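Local coordinates for protein chitosanase (Gynuella sunshinyii YC6258, PDB 6X2Q) that probably hydrolyses chitosan as a family 46 glycoside hydrolase and is seen here holding a bound glucosamine oligosaccharide in its pocket, at residues 9-14 and 136-141; 28-33 and 95-100; 58-63 and 104-109. All coordinates share one frame; numbering follows the deposited sequence.

Overall arrangement
Contacts 2 and 3 are neighbours, with centres 15 Å apart: Phe106 of contact 3 packs against Trp97 and Ala100 of contact 2, and along the chain their segments alternate. Contact 1 lies apart, its centre 24 Å from that of either one, yet the loop it closes contains both. Helix 104-129 leaves contact 3 and carries Tyr118 of the glycan pocket before the chain enters helix 134-147, which passes through contact 1 and ends at the pocket residues Ile145 to His147. Leu33 of contact 2 touches a bound glucosamine directly. The side chains of Tyr141 in contact 1 and Arg59 in contact 3 are about 10 and 11 Å from bound glucosamine.

Contact 1. Residues 9-14 and 136-141; sequences LLADQI and TLLALY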
# COMPACT_ATOMS: atom_id res chain seq x y z
N LEU A 9 13.21 3.64 -4.85
CA LEU A 9 12.54 4.67 -5.67
C LEU A 9 11.69 3.93 -6.70
O LEU A 9 10.60 4.35 -6.96
CB LEU A 9 13.59 5.54 -6.35
CG LEU A 9 13.27 5.90 -7.78
CD1 LEU A 9 12.71 7.30 -7.86
CD2 LEU A 9 14.48 5.76 -8.67
N LEU A 10 12.25 2.87 -7.26
CA LEU A 10 11.59 2.00 -8.21
C LEU A 10 10.30 1.42 -7.62
O LEU A 10 9.23 1.52 -8.22
CB LEU A 10 12.55 0.89 -8.61
CG LEU A 10 12.73 0.42 -10.05
CD1 LEU A 10 12.74 1.54 -11.05
CD2 LEU A 10 14.05 -0.29 -10.08
N ALA A 11 10.39 0.82 -6.43
CA ALA A 11 9.21 0.31 -5.75
C ALA A 11 8.14 1.40 -5.61
O ALA A 11 6.97 1.17 -5.93
CB ALA A 11 9.59 -0.24 -4.38
N ASP A 12 8.54 2.59 -5.16
CA ASP A 12 7.57 3.66 -4.95
C ASP A 12 6.92 4.08 -6.26
O ASP A 12 5.72 4.35 -6.31
CB ASP A 12 8.23 4.86 -4.28
CG ASP A 12 8.61 4.59 -2.84
OD1 ASP A 12 8.15 3.57 -2.28
OD2 ASP A 12 9.37 5.40 -2.25
N GLN A 13 7.70 4.15 -7.34
CA GLN A 13 7.13 4.59 -8.60
C GLN A 13 6.20 3.53 -9.18
O GLN A 13 5.18 3.87 -9.79
CB GLN A 13 8.23 4.96 -9.58
CG GLN A 13 8.81 6.32 -9.25
CD GLN A 13 10.00 6.72 -10.11
OE1 GLN A 13 10.34 6.08 -11.10
NE2 GLN A 13 10.65 7.80 -9.71
N ILE A 14 6.52 2.25 -8.96
CA ILE A 14 5.68 1.16 -9.46
C ILE A 14 4.35 1.13 -8.72
O ILE A 14 3.28 1.04 -9.34
CB ILE A 14 6.41 -0.19 -9.32
CG1 ILE A 14 7.62 -0.27 -10.25
CG2 ILE A 14 5.46 -1.35 -9.55
CD1 ILE A 14 8.53 -1.47 -9.98
N THR A 136 10.22 -10.08 -4.54
CA THR A 136 9.43 -10.52 -3.39
C THR A 136 9.21 -9.39 -2.38
O THR A 136 8.11 -9.25 -1.82
CB THR A 136 10.12 -11.72 -2.72
OG1 THR A 136 10.44 -12.67 -3.73
CG2 THR A 136 9.20 -12.41 -1.71
N LEU A 137 10.23 -8.56 -2.14
CA LEU A 137 10.08 -7.43 -1.23
C LEU A 137 9.06 -6.43 -1.77
O LEU A 137 8.23 -5.91 -1.02
CB LEU A 137 11.43 -6.75 -0.99
CG LEU A 137 12.37 -7.33 0.08
CD1 LEU A 137 12.43 -8.84 0.05
CD2 LEU A 137 13.79 -6.74 -0.04
N LEU A 138 9.13 -6.16 -3.07
CA LEU A 138 8.18 -5.25 -3.68
C LEU A 138 6.76 -5.81 -3.54
O LEU A 138 5.84 -5.09 -3.13
CB LEU A 138 8.56 -5.05 -5.14
CG LEU A 138 7.55 -4.28 -5.99
CD1 LEU A 138 7.39 -2.86 -5.47
CD2 LEU A 138 7.98 -4.29 -7.44
N ALA A 139 6.59 -7.10 -3.81
CA ALA A 139 5.27 -7.72 -3.73
C ALA A 139 4.73 -7.66 -2.31
O ALA A 139 3.54 -7.42 -2.10
CB ALA A 139 5.34 -9.17 -4.21
N LEU A 140 5.59 -7.89 -1.31
CA LEU A 140 5.11 -7.78 0.06
C LEU A 140 4.77 -6.34 0.42
O LEU A 140 3.84 -6.09 1.19
CB LEU A 140 6.14 -8.33 1.04
CG LEU A 140 6.42 -9.82 0.90
CD1 LEU A 140 7.68 -10.20 1.69
CD2 LEU A 140 5.23 -10.64 1.32
N TYR A 141 5.52 -5.39 -0.13
CA TYR A 141 5.32 -3.99 0.23
C TYR A 141 4.04 -3.45 -0.41
O TYR A 141 3.25 -2.76 0.25
CB TYR A 141 6.53 -3.19 -0.20
CG TYR A 141 6.46 -1.71 0.03
CD1 TYR A 141 5.94 -1.17 1.20
CD2 TYR A 141 6.96 -0.83 -0.93
CE1 TYR A 141 5.91 0.20 1.40
CE2 TYR A 141 6.94 0.52 -0.75
CZ TYR A 141 6.41 1.04 0.41
OH TYR A 141 6.40 2.40 0.56
O HOH W 1 5.18 3.86 -1.46
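Leu138 points toward helix 5-20 and fits against Ala11 and Ile14, one turn apart. Its CG is anti to the backbone N (chi1 171°), and the two methyls divide the work: CD1 sits 3.6 Å from Ala11 CB, while CD2 meets Ile14 CD1 at 3.8 Å, the two side chains crossing at about a right angle. With only a methyl on Ala11, the CA atoms of Ala11 and Leu138 are 6.0 Å apart, the nearest pair across the segments.

One turn further on, the Tyr141 ring presents its edge to the same alanine, CD2 lying 4.4 Å from Ala11 CB. Asp12 reaches that edge too, its OD1 near the ring plane, but the link to the phenol runs through a water that donates to Asp12 OD1 (3.1 Å) and bonds Tyr141 OH (2.8 Å). The other carboxylate oxygen, OD2, has its stronger partner in a salt bridge to Arg8. Phe119 of helix 104-129 makes an edge-to-face stack with Tyr141.

The segment axes cross at -43°, 10.6 Å apart, a buried helix-helix packing in the largely helical, lysozyme-clan fold of a family 46 glycoside hydrolase.

Contact 2. Residues 28-33 and 95-100; sequences GYAEVL and QRWADA
Trp97 holds its CG anti to the backbone N (chi1 -175°), on a side chain that leaves helix 93-100 toward the chain at Gly28 to Ala30, and chi2 of -76° turns CD1 to Tyr29 O. The segment it meets enters an edge strand, 30-32, of the small three-stranded antiparallel sheet in this lysozyme-clan fold, so the contact joins helix 93-100 to the start of that sheet.

The five-membered ring does most of the touching. Its CD1 comes within 3.6 Å of Tyr29 O, an oblique approach, and within 4.2 Å of Gly28 C, which lies at the ring edge near its plane. The indole N-H is spent on the residue before Gly28: NE1 donates to Tyr27 O, a bond that ties the ring to the chain just ahead of the strand and would limit its rotation. Lower on the side chain, Trp97 CB faces Ala30 CB at 4.2 Å, a purely apolar contact, and Ala30 also rests on Ala41 of the middle strand.

Beyond the segments the indole is well surrounded. Met53, Val56 and Ile57 of helix 52-63 pack on it, and Phe106 adds an edge-to-face stack, so this one buried side chain joins the strand to two further helices. At the other end of the strand segment Leu33 touches a bound glucosamine, whereas the helix makes its contact back at Gly28 to Ala30.

No hydrogen bond crosses between the two segments. The backbones nevertheless run very near each other where glycine meets alanine, Gly28 CA lying 4.2 Å from Ala98 CA. Here the carbonyl oxygen of Gly28 is set against a methyl group, with O at 3.6 Å from Ala98 CB.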
# COMPACT_ATOMS: atom_id res chain seq x y z
N GLY A 28 -1.08 14.78 -2.40
CA GLY A 28 -2.26 15.62 -2.31
C GLY A 28 -3.58 14.95 -2.67
O GLY A 28 -4.62 15.61 -2.69
N TYR A 29 -3.55 13.65 -2.96
CA TYR A 29 -4.76 12.93 -3.34
C TYR A 29 -5.68 12.77 -2.13
O TYR A 29 -5.22 12.46 -1.03
CB TYR A 29 -4.37 11.56 -3.92
CG TYR A 29 -5.51 10.62 -4.25
CD1 TYR A 29 -6.21 9.96 -3.23
CD2 TYR A 29 -5.86 10.33 -5.57
CE1 TYR A 29 -7.24 9.08 -3.52
CE2 TYR A 29 -6.89 9.45 -5.87
CZ TYR A 29 -7.57 8.83 -4.84
OH TYR A 29 -8.60 7.95 -5.10
N ALA A 30 -6.98 12.96 -2.36
CA ALA A 30 -7.97 12.77 -1.30
C ALA A 30 -9.33 12.56 -1.96
O ALA A 30 -9.82 13.45 -2.65
CB ALA A 30 -8.02 13.98 -0.37
N GLU A 31 -9.92 11.38 -1.76
CA GLU A 31 -11.16 11.03 -2.43
C GLU A 31 -11.98 10.09 -1.56
O GLU A 31 -11.45 9.39 -0.70
CB GLU A 31 -10.92 10.36 -3.79
CG GLU A 31 -10.26 11.21 -4.86
CD GLU A 31 -11.13 12.35 -5.39
OE1 GLU A 31 -12.12 12.73 -4.74
OE2 GLU A 31 -10.81 12.87 -6.49
N VAL A 32 -13.29 10.10 -1.81
CA VAL A 32 -14.21 9.08 -1.32
C VAL A 32 -14.37 8.04 -2.42
O VAL A 32 -14.65 8.37 -3.57
CB VAL A 32 -15.56 9.71 -0.93
CG1 VAL A 32 -16.47 8.68 -0.26
CG2 VAL A 32 -15.32 10.90 -0.02
N LEU A 33 -14.13 6.77 -2.08
CA LEU A 33 -14.10 5.72 -3.08
C LEU A 33 -15.27 4.76 -2.97
O LEU A 33 -15.41 3.87 -3.83
CB LEU A 33 -12.78 4.94 -3.00
CG LEU A 33 -11.52 5.73 -3.36
CD1 LEU A 33 -10.30 4.84 -3.35
CD2 LEU A 33 -11.69 6.40 -4.72
N GLN A 95 -10.16 18.98 0.47
CA GLN A 95 -9.47 20.18 0.00
C GLN A 95 -8.35 20.56 0.95
O GLN A 95 -7.25 20.93 0.50
CB GLN A 95 -10.45 21.34 -0.17
CG GLN A 95 -9.87 22.51 -0.98
CD GLN A 95 -9.81 22.22 -2.48
OE1 GLN A 95 -9.05 21.36 -2.93
NE2 GLN A 95 -10.60 22.96 -3.26
N ARG A 96 -8.57 20.43 2.25
CA ARG A 96 -7.54 20.82 3.21
C ARG A 96 -6.33 19.89 3.14
O ARG A 96 -5.18 20.34 3.23
CB ARG A 96 -8.14 20.86 4.62
CG ARG A 96 -9.34 21.82 4.72
CD ARG A 96 -9.28 22.71 5.95
NE ARG A 96 -10.33 23.73 5.96
CZ ARG A 96 -10.47 24.65 6.92
NH1 ARG A 96 -9.64 24.68 7.95
NH2 ARG A 96 -11.45 25.55 6.84
N TRP A 97 -6.57 18.58 2.97
CA TRP A 97 -5.48 17.63 2.78
C TRP A 97 -4.64 18.00 1.56
O TRP A 97 -3.40 18.00 1.63
CB TRP A 97 -6.04 16.21 2.62
CG TRP A 97 -4.95 15.17 2.52
CD1 TRP A 97 -4.16 14.90 1.44
CD2 TRP A 97 -4.52 14.29 3.57
NE1 TRP A 97 -3.28 13.90 1.74
CE2 TRP A 97 -3.48 13.51 3.04
CE3 TRP A 97 -4.93 14.08 4.89
CZ2 TRP A 97 -2.82 12.54 3.80
CZ3 TRP A 97 -4.29 13.11 5.63
CH2 TRP A 97 -3.24 12.35 5.09
N ALA A 98 -5.29 18.30 0.44
CA ALA A 98 -4.56 18.75 -0.75
C ALA A 98 -3.71 19.99 -0.44
O ALA A 98 -2.55 20.08 -0.84
CB ALA A 98 -5.54 19.04 -1.89
N ASP A 99 -4.27 20.96 0.29
CA ASP A 99 -3.49 22.15 0.58
C ASP A 99 -2.37 21.85 1.58
O ASP A 99 -1.23 22.29 1.38
CB ASP A 99 -4.40 23.27 1.09
CG ASP A 99 -5.37 23.77 0.02
OD1 ASP A 99 -4.96 23.82 -1.17
OD2 ASP A 99 -6.52 24.13 0.35
N ALA A 100 -2.67 21.08 2.63
CA ALA A 100 -1.63 20.70 3.56
C ALA A 100 -0.46 20.03 2.84
O ALA A 100 0.70 20.29 3.17
CB ALA A 100 -2.21 19.78 4.64

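Contact 3. Residues 58-63 and 104-109; sequences QRYSRL and PVFRQV
Tyr60 and Phe106 form the aromatic part of the contact, an edge-to-face stack in which phenylalanine supplies the edge and tyrosine the face. The ring centroids are 4.9 Å apart and the planes stand at 68°. Phe106 CD1 makes the nearest approach, 3.6 Å from Tyr60 CG, lying over the face but offset toward the rim. Tyr60 CG is anti to the backbone N (chi1 -178°), on a side chain that leaves its helix toward helix 104-129. Phe106 adds a CH-pi contact, its CB over the same tyrosine face at 4.2 Å from the ring centroid.

The two helices, 52-63 and 104-129, run roughly antiparallel, their segment axes crossing at 138° and 9.7 Å apart, a helix pair within the family 46 glycoside hydrolase fold. Helix 104-129 continues from here to Tyr118 in the glycan pocket.

The aliphatic contacts centre on Leu63 and Val109. Leu63 CD1 is shared between two valines, lying 3.7 Å from Val105 CG1 and equally near Val109 CG2; Leu63 and Val109 lie alongside each other, pointing opposite ways. The other methyl of Val109, CG1, packs 3.9 Å from Arg59 CB, so the arginine contributes the apolar base of its side chain here.

No hydrogen bond joins the segments directly. The polar end of Tyr60 looks elsewhere: its OH is hydrogen-bonded to Asn103 ND2, just before helix 104-129, and to Arg64 NH1. An alanine here removes the ring and its hydroxyl, and would probably leave the Phe106 edge facing a gap and Asn103 and Arg64 without this partner.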
# COMPACT_ATOMS: atom_id res chain seq x y z
N GLN A 58 -2.46 13.62 13.35
CA GLN A 58 -2.00 13.78 14.73
C GLN A 58 -0.51 14.09 14.78
O GLN A 58 -0.08 15.03 15.47
CB GLN A 58 -2.31 12.53 15.56
CG GLN A 58 -3.73 12.54 16.10
CD GLN A 58 -4.08 11.31 16.91
OE1 GLN A 58 -3.48 10.24 16.77
NE2 GLN A 58 -5.10 11.45 17.77
N ARG A 59 0.31 13.32 14.06
CA ARG A 59 1.74 13.61 14.10
C ARG A 59 2.02 14.99 13.54
O ARG A 59 2.86 15.72 14.08
CB ARG A 59 2.51 12.54 13.33
CG ARG A 59 2.30 11.18 13.95
CD ARG A 59 3.11 10.12 13.28
NE ARG A 59 4.52 10.31 13.55
CZ ARG A 59 5.46 9.43 13.20
NH1 ARG A 59 5.10 8.32 12.59
NH2 ARG A 59 6.73 9.67 13.47
N TYR A 60 1.31 15.38 12.48
CA TYR A 60 1.53 16.70 11.92
C TYR A 60 1.13 17.79 12.91
O TYR A 60 1.79 18.83 12.99
CB TYR A 60 0.74 16.83 10.62
CG TYR A 60 0.92 18.15 9.90
CD1 TYR A 60 2.17 18.55 9.44
CD2 TYR A 60 -0.17 18.98 9.64
CE1 TYR A 60 2.34 19.76 8.76
CE2 TYR A 60 -0.03 20.18 8.97
CZ TYR A 60 1.23 20.58 8.54
OH TYR A 60 1.38 21.77 7.85
N SER A 61 0.08 17.54 13.69
CA SER A 61 -0.42 18.54 14.62
C SER A 61 0.50 18.70 15.81
O SER A 61 0.52 19.77 16.44
CB SER A 61 -1.82 18.15 15.07
OG SER A 61 -2.72 18.33 13.98
N ARG A 62 1.29 17.67 16.12
CA ARG A 62 2.31 17.85 17.14
C ARG A 62 3.46 18.72 16.62
O ARG A 62 4.07 19.46 17.40
CB ARG A 62 2.79 16.49 17.64
CG ARG A 62 3.69 16.57 18.85
CD ARG A 62 2.90 16.63 20.16
NE ARG A 62 3.79 16.81 21.31
CZ ARG A 62 4.38 17.95 21.65
NH1 ARG A 62 5.17 18.00 22.71
NH2 ARG A 62 4.17 19.05 20.92
N LEU A 63 3.74 18.68 15.32
CA LEU A 63 4.77 19.54 14.75
C LEU A 63 4.25 20.95 14.51
O LEU A 63 5.04 21.92 14.55
CB LEU A 63 5.28 18.99 13.41
CG LEU A 63 5.84 17.56 13.30
CD1 LEU A 63 6.14 17.25 11.84
CD2 LEU A 63 7.10 17.36 14.13
N PRO A 104 6.22 20.67 2.52
CA PRO A 104 7.12 19.50 2.56
C PRO A 104 7.12 18.78 3.89
O PRO A 104 7.42 17.58 3.94
CB PRO A 104 8.50 20.09 2.26
CG PRO A 104 8.28 21.50 1.84
CD PRO A 104 6.97 21.93 2.38
N VAL A 105 6.79 19.49 4.98
CA VAL A 105 6.82 18.85 6.29
C VAL A 105 5.65 17.88 6.43
O VAL A 105 5.78 16.81 7.04
CB VAL A 105 6.81 19.90 7.42
CG1 VAL A 105 6.82 19.22 8.77
CG2 VAL A 105 8.00 20.87 7.29
N PHE A 106 4.48 18.25 5.88
CA PHE A 106 3.34 17.34 5.85
C PHE A 106 3.64 16.11 5.01
O PHE A 106 3.36 14.98 5.43
CB PHE A 106 2.10 18.05 5.32
CG PHE A 106 0.84 17.23 5.40
CD1 PHE A 106 0.35 16.82 6.63
CD2 PHE A 106 0.14 16.89 4.26
CE1 PHE A 106 -0.81 16.06 6.70
CE2 PHE A 106 -1.02 16.13 4.33
CZ PHE A 106 -1.50 15.71 5.55
N ARG A 107 4.22 16.31 3.82
CA ARG A 107 4.64 15.19 2.99
C ARG A 107 5.63 14.31 3.74
O ARG A 107 5.56 13.07 3.66
CB ARG A 107 5.25 15.70 1.69
CG ARG A 107 4.27 16.62 0.92
CD ARG A 107 4.56 16.67 -0.57
NE ARG A 107 5.84 17.30 -0.86
CZ ARG A 107 6.04 18.62 -0.94
NH1 ARG A 107 5.04 19.47 -0.75
NH2 ARG A 107 7.24 19.09 -1.22
N GLN A 108 6.52 14.92 4.52
CA GLN A 108 7.49 14.15 5.30
C GLN A 108 6.79 13.27 6.33
O GLN A 108 7.18 12.11 6.52
CB GLN A 108 8.49 15.10 5.98
CG GLN A 108 9.56 14.40 6.83
CD GLN A 108 10.44 13.45 6.01
OE1 GLN A 108 11.09 13.87 5.06
NE2 GLN A 108 10.44 12.17 6.38
N VAL A 109 5.76 13.80 7.00
CA VAL A 109 4.98 13.00 7.94
C VAL A 109 4.37 11.79 7.23
O VAL A 109 4.36 10.67 7.76
CB VAL A 109 3.90 13.86 8.62
CG1 VAL A 109 2.94 13.00 9.46
CG2 VAL A 109 4.53 14.94 9.50